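Local structure of glutathione S-transferase (Xanthomonas axonopodis pv. citri, 6NV6) at residues P2-W7 with A25-T30; R16-C21 with N69-Y74. The protein probably conjugates glutathione to electrophilic compounds, as a theta-class glutathione S-transferase that binds glutathione. All blocks are in the same frame, centred on the assembly; numbering follows the deposited sequence.

In the fold
Interaction 1 and interaction 2 both belong to the thioredoxin-like N-terminal domain, and together they illustrate how chemistry follows depth in a layered fold. Interaction 1 joins an outermost strand, 29-32, to strand 4-7 and is only partly buried; backbone hydrogen bonds carry it, with small apolar contacts alongside. Interaction 2 is wholly buried and joins two parallel helices, 13-25 and 68-79, through apolar packing of Ala18 and Cys21 on Ile71 and Val72, and one lysine-asparagine hydrogen bond. Helix 13-25 is the crossover between the strands of interaction 1, which makes it the element common to both. At the join, Leu19 CD2 packs on Tyr29 CE2 at 3.8 Å, and Ile6 also rests on the helix.

Interaction 1: residues P2-W7 with A25-T30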
loop_
_atom_site.group_PDB
_atom_site.type_symbol
_atom_site.label_atom_id
_atom_site.label_comp_id
_atom_site.label_asym_id
_atom_site.label_seq_id
_atom_site.Cartn_x
_atom_site.Cartn_y
_atom_site.Cartn_z
ATOM N N PRO A 2 9.011 7.848 -21.623
ATOM C CA PRO A 2 9.089 6.436 -21.222
ATOM C C PRO A 2 7.863 5.635 -21.635
ATOM O O PRO A 2 6.741 6.146 -21.706
ATOM C CB PRO A 2 9.209 6.509 -19.699
ATOM C CG PRO A 2 9.777 7.855 -19.426
ATOM C CD PRO A 2 9.253 8.761 -20.492
ATOM N N ALA A 3 8.096 4.347 -21.900
ATOM C CA ALA A 3 7.004 3.463 -22.296
ATOM C C ALA A 3 5.952 3.322 -21.204
ATOM O O ALA A 3 4.785 3.046 -21.506
ATOM C CB ALA A 3 7.553 2.084 -22.666
ATOM N N ILE A 4 6.339 3.488 -19.940
ATOM C CA ILE A 4 5.448 3.258 -18.811
ATOM C C ILE A 4 4.908 4.594 -18.337
ATOM O O ILE A 4 5.684 5.503 -18.019
ATOM C CB ILE A 4 6.166 2.530 -17.664
ATOM C CG1 ILE A 4 6.378 1.055 -18.011
ATOM C CG2 ILE A 4 5.369 2.660 -16.370
ATOM C CD1 ILE A 4 7.401 0.365 -17.132
ATOM N N THR A 5 3.585 4.713 -18.267
ATOM C CA THR A 5 2.953 5.898 -17.704
ATOM C C THR A 5 1.946 5.482 -16.640
ATOM O O THR A 5 1.198 4.514 -16.822
ATOM C CB THR A 5 2.274 6.724 -18.800
ATOM O OG1 THR A 5 3.231 7.001 -19.830
ATOM C CG2 THR A 5 1.733 8.034 -18.257
ATOM N N ILE A 6 1.928 6.221 -15.532
ATOM C CA ILE A 6 1.027 5.961 -14.412
ATOM C C ILE A 6 0.261 7.250 -14.118
ATOM O O ILE A 6 0.842 8.217 -13.616
ATOM C CB ILE A 6 1.787 5.472 -13.168
ATOM C CG1 ILE A 6 2.484 4.140 -13.459
ATOM C CG2 ILE A 6 0.857 5.355 -11.980
ATOM C CD1 ILE A 6 3.421 3.651 -12.340
ATOM N N TRP A 7 -1.031 7.267 -14.426
ATOM C CA TRP A 7 -1.879 8.410 -14.126
ATOM C C TRP A 7 -2.419 8.286 -12.716
ATOM O O TRP A 7 -2.799 7.192 -12.285
ATOM C CB TRP A 7 -3.058 8.486 -15.093
ATOM C CG TRP A 7 -2.740 9.001 -16.461
ATOM C CD1 TRP A 7 -2.876 10.284 -16.913
ATOM C CD2 TRP A 7 -2.260 8.234 -17.556
ATOM N NE1 TRP A 7 -2.496 10.359 -18.229
ATOM C CE2 TRP A 7 -2.114 9.112 -18.647
ATOM C CE3 TRP A 7 -1.934 6.890 -17.720
ATOM C CZ2 TRP A 7 -1.651 8.686 -19.890
ATOM C CZ3 TRP A 7 -1.480 6.463 -18.954
ATOM C CH2 TRP A 7 -1.344 7.356 -20.027
ATOM N N ALA A 25 11.517 -1.196 -9.202
ATOM C CA ALA A 25 11.989 -1.831 -10.423
ATOM C C ALA A 25 13.027 -1.004 -11.162
ATOM O O ALA A 25 13.730 -1.543 -12.021
ATOM C CB ALA A 25 10.810 -2.100 -11.366
ATOM N N GLY A 26 13.122 0.289 -10.872
ATOM C CA GLY A 26 14.107 1.140 -11.492
ATOM C C GLY A 26 13.793 1.570 -12.904
ATOM O O GLY A 26 14.639 2.224 -13.530
ATOM N N VAL A 27 12.605 1.257 -13.419
ATOM C CA VAL A 27 12.320 1.494 -14.829
ATOM C C VAL A 27 12.053 2.976 -15.079
ATOM O O VAL A 27 11.674 3.749 -14.186
ATOM C CB VAL A 27 11.138 0.636 -15.312
ATOM C CG1 VAL A 27 11.499 -0.839 -15.282
ATOM C CG2 VAL A 27 9.903 0.917 -14.475
ATOM N N ALA A 28 12.258 3.376 -16.331
ATOM C CA ALA A 28 11.786 4.673 -16.777
ATOM C C ALA A 28 10.268 4.689 -16.724
ATOM O O ALA A 28 9.611 3.821 -17.311
ATOM C CB ALA A 28 12.280 4.950 -18.194
ATOM N N TYR A 29 9.705 5.662 -16.015
ATOM C CA TYR A 29 8.259 5.815 -16.035
ATOM C C TYR A 29 7.907 7.290 -15.910
ATOM O O TYR A 29 8.657 8.083 -15.330
ATOM C CB TYR A 29 7.565 4.987 -14.928
ATOM C CG TYR A 29 7.746 5.531 -13.521
ATOM C CD1 TYR A 29 8.910 5.280 -12.803
ATOM C CD2 TYR A 29 6.755 6.299 -12.915
ATOM C CE1 TYR A 29 9.090 5.777 -11.532
ATOM C CE2 TYR A 29 6.930 6.805 -11.641
ATOM C CZ TYR A 29 8.104 6.538 -10.953
ATOM O OH TYR A 29 8.304 7.029 -9.680
ATOM N N THR A 30 6.757 7.641 -16.471
ATOM C CA THR A 30 6.133 8.941 -16.280
ATOM C C THR A 30 4.997 8.819 -15.275
ATOM O O THR A 30 4.194 7.880 -15.342
ATOM C CB THR A 30 5.585 9.476 -17.606
ATOM O OG1 THR A 30 6.633 9.500 -18.581
ATOM C CG2 THR A 30 4.986 10.857 -17.438
#
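The Tyr29 ring meets the other strand obliquely, through Ile6 CD1, while Val27 O lies in plane at its edge; within segment 2-7, one face of the Trp7 indole carries Thr5 CG2, offset toward the rim. The segments form the parallel strand pair of a beta-alpha-beta crossover, in which helix 13-25 links strand 4-7 to strand 29-32 of the thioredoxin-like domain. Thr30 joins the strands by both its backbone groups: its N donates to Ile4 O at 2.8 Å, and Thr30 O accepts from Ile6 N at 2.8 Å. Both bonds are fairly straight, 169° and 158° at the hydrogen.

With chi1 at 73°, Tyr29 CG sits between the backbone N and carbonyl carbon, and the ring leads away from Ile4. Contact there falls to CB, 3.5 Å from Ile4 CG2, while the distant hydroxyl bonds to Glu23. The Ile4 and Val27 side chains cross at about a right angle, Ile4 CD1 touching Val27 CG2. On the face opposite Ile4 and Tyr29, Thr5 and Thr30 lie side by side, pointing the same way. Near the start of the chain, Pro2 CB packs on Ala28 CB, and Pro2 CD reaches Thr30 OG1 at 3.3 Å.

Interaction 2: residues R16-C21 with N69-Y74; sequences RKALWC and NAIVRY
Apolar packing between Ala18 and Ile71 and between Cys21 and Val72 brings together two helices of the thioredoxin-like domain that run almost parallel, their axes 8.9 Å apart and inclined by 8°. Ala18 and Cys21 present short side chains to the branched Ile71 and Val72. Ala18 CB meets the CG2 branch of Ile71 at 3.9 Å, and Val72 presents both its methyls to helix 13-25. With chi1 at 167°, Val72 CG1 is anti to its own backbone N and lies 4.0 Å from Cys21 SG. The other branch, CG2, rests against the backbone of the facing helix, 3.7 Å from Lys17 O, and also approaches Lys17 CB. The sulfur touches backbone as well, lying 3.6 Å from Val72 O. Beyond these segments, Leu75 continues the packing against Cys21, and Met98 of helix 88-118 touches Val72.

The polar contribution across the contact is a single hydrogen bond. Lys17 crosses Asn69 obliquely, its chain bent at chi3, and NZ donates to Asn69 OD1 at 3.1 Å. The ammonium stands above the carbonyl plane, 38° out of it, and the methylene CD also passes close to the same oxygen. The stronger partner of NZ is Asn14 OD1, earlier in the same helix, and the Asn69 bond supplements it; Ser167 and Phe168 of helix 163-174 pack on the lysine side chain.

A buried lysine thus has two amide oxygens as partners. Their partial negative charge would be expected to offset some of the cost of placing a probably cationic amine in a buried site, without a full countercharge from either asparagine.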
loop_
_atom_site.group_PDB
_atom_site.type_symbol
_atom_site.label_atom_id
_atom_site.label_comp_id
_atom_site.label_asym_id
_atom_site.label_seq_id
_atom_site.Cartn_x
_atom_site.Cartn_y
_atom_site.Cartn_z
ATOM N N ARG A 16 0.091 5.121 -4.765
ATOM C CA ARG A 16 1.356 4.875 -4.081
ATOM C C ARG A 16 1.845 3.457 -4.330
ATOM O O ARG A 16 3.040 3.236 -4.558
ATOM C CB ARG A 16 1.201 5.110 -2.582
ATOM C CG ARG A 16 1.167 6.561 -2.161
ATOM C CD ARG A 16 0.888 6.666 -0.661
ATOM N NE ARG A 16 0.892 8.049 -0.204
ATOM C CZ ARG A 16 -0.152 8.663 0.341
ATOM N NH1 ARG A 16 -1.290 8.004 0.523
ATOM N NH2 ARG A 16 -0.049 9.933 0.706
ATOM N N LYS A 17 0.929 2.485 -4.275
ATOM C CA LYS A 17 1.266 1.096 -4.572
ATOM C C LYS A 17 1.994 0.977 -5.897
ATOM O O LYS A 17 2.984 0.243 -6.016
ATOM C CB LYS A 17 0.001 0.249 -4.643
ATOM C CG LYS A 17 -0.707 -0.013 -3.348
ATOM C CD LYS A 17 -1.774 -1.040 -3.630
ATOM C CE LYS A 17 -2.978 -0.886 -2.750
ATOM N NZ LYS A 17 -4.102 -1.583 -3.411
ATOM N N ALA A 18 1.505 1.685 -6.911
ATOM C CA ALA A 18 2.082 1.559 -8.237
ATOM C C ALA A 18 3.394 2.323 -8.348
ATOM O O ALA A 18 4.361 1.806 -8.918
ATOM C CB ALA A 18 1.076 2.047 -9.280
ATOM N N LEU A 19 3.448 3.547 -7.799
ATOM C CA LEU A 19 4.680 4.335 -7.847
ATOM C C LEU A 19 5.799 3.622 -7.116
ATOM O O LEU A 19 6.925 3.526 -7.621
ATOM C CB LEU A 19 4.458 5.718 -7.240
ATOM C CG LEU A 19 3.354 6.460 -7.984
ATOM C CD1 LEU A 19 2.912 7.719 -7.266
ATOM C CD2 LEU A 19 3.793 6.746 -9.413
ATOM N N TRP A 20 5.493 3.082 -5.940
ATOM C CA TRP A 20 6.497 2.350 -5.183
ATOM C C TRP A 20 7.014 1.147 -5.975
ATOM O O TRP A 20 8.225 0.897 -6.023
ATOM C CB TRP A 20 5.891 1.926 -3.845
ATOM C CG TRP A 20 6.802 1.151 -2.963
ATOM C CD1 TRP A 20 8.157 1.034 -3.069
ATOM C CD2 TRP A 20 6.417 0.373 -1.828
ATOM N NE1 TRP A 20 8.634 0.231 -2.074
ATOM C CE2 TRP A 20 7.587 -0.181 -1.289
ATOM C CE3 TRP A 20 5.193 0.097 -1.210
ATOM C CZ2 TRP A 20 7.572 -1.007 -0.150
ATOM C CZ3 TRP A 20 5.178 -0.712 -0.077
ATOM C CH2 TRP A 20 6.354 -1.259 0.436
ATOM N N CYS A 21 6.110 0.393 -6.604
ATOM C CA CYS A 21 6.528 -0.756 -7.402
ATOM C C CYS A 21 7.378 -0.334 -8.598
ATOM O O CYS A 21 8.443 -0.915 -8.858
ATOM C CB CYS A 21 5.301 -1.538 -7.858
ATOM S SG CYS A 21 5.743 -3.153 -8.460
ATOM N N ASN A 69 -3.400 -3.764 -7.474
ATOM C CA ASN A 69 -2.625 -4.963 -7.180
ATOM C C ASN A 69 -2.255 -5.724 -8.448
ATOM O O ASN A 69 -1.188 -6.345 -8.497
ATOM C CB ASN A 69 -3.391 -5.860 -6.201
ATOM C CG ASN A 69 -3.610 -5.207 -4.845
ATOM O OD1 ASN A 69 -2.981 -4.199 -4.513
ATOM N ND2 ASN A 69 -4.516 -5.772 -4.064
ATOM N N ALA A 70 -3.107 -5.686 -9.476
ATOM C CA ALA A 70 -2.707 -6.210 -10.776
ATOM C C ALA A 70 -1.534 -5.418 -11.345
ATOM O O ALA A 70 -0.589 -6.000 -11.895
ATOM C CB ALA A 70 -3.896 -6.195 -11.737
ATOM N N ILE A 71 -1.587 -4.086 -11.237
ATOM C CA ILE A 71 -0.473 -3.254 -11.675
ATOM C C ILE A 71 0.803 -3.665 -10.953
ATOM O O ILE A 71 1.882 -3.742 -11.555
ATOM C CB ILE A 71 -0.794 -1.763 -11.453
ATOM C CG1 ILE A 71 -1.958 -1.328 -12.348
ATOM C CG2 ILE A 71 0.421 -0.896 -11.741
ATOM C CD1 ILE A 71 -2.569 -0.010 -11.952
ATOM N N VAL A 72 0.701 -3.953 -9.655
ATOM C CA VAL A 72 1.894 -4.318 -8.897
ATOM C C VAL A 72 2.430 -5.648 -9.394
ATOM O O VAL A 72 3.597 -5.762 -9.790
ATOM C CB VAL A 72 1.587 -4.368 -7.386
ATOM C CG1 VAL A 72 2.724 -5.056 -6.616
ATOM C CG2 VAL A 72 1.316 -2.962 -6.832
ATOM N N ARG A 73 1.570 -6.670 -9.392
ATOM C CA ARG A 73 2.000 -8.001 -9.793
ATOM C C ARG A 73 2.612 -7.973 -11.181
ATOM O O ARG A 73 3.626 -8.630 -11.440
ATOM C CB ARG A 73 0.830 -8.984 -9.725
ATOM C CG ARG A 73 0.530 -9.446 -8.302
ATOM C CD ARG A 73 -0.447 -10.616 -8.292
ATOM N NE ARG A 73 -1.781 -10.161 -8.673
ATOM C CZ ARG A 73 -2.706 -9.765 -7.801
ATOM N NH1 ARG A 73 -2.448 -9.786 -6.498
ATOM N NH2 ARG A 73 -3.895 -9.350 -8.228
ATOM N N TYR A 74 2.030 -7.174 -12.073
ATOM C CA TYR A 74 2.589 -7.040 -13.407
ATOM C C TYR A 74 3.985 -6.421 -13.359
ATOM O O TYR A 74 4.958 -7.014 -13.846
ATOM C CB TYR A 74 1.662 -6.207 -14.282
ATOM C CG TYR A 74 2.343 -5.832 -15.560
ATOM C CD1 TYR A 74 2.681 -6.810 -16.486
ATOM C CD2 TYR A 74 2.705 -4.518 -15.822
ATOM C CE1 TYR A 74 3.330 -6.483 -17.656
ATOM C CE2 TYR A 74 3.348 -4.178 -16.984
ATOM C CZ TYR A 74 3.658 -5.160 -17.899
ATOM O OH TYR A 74 4.304 -4.829 -19.062
#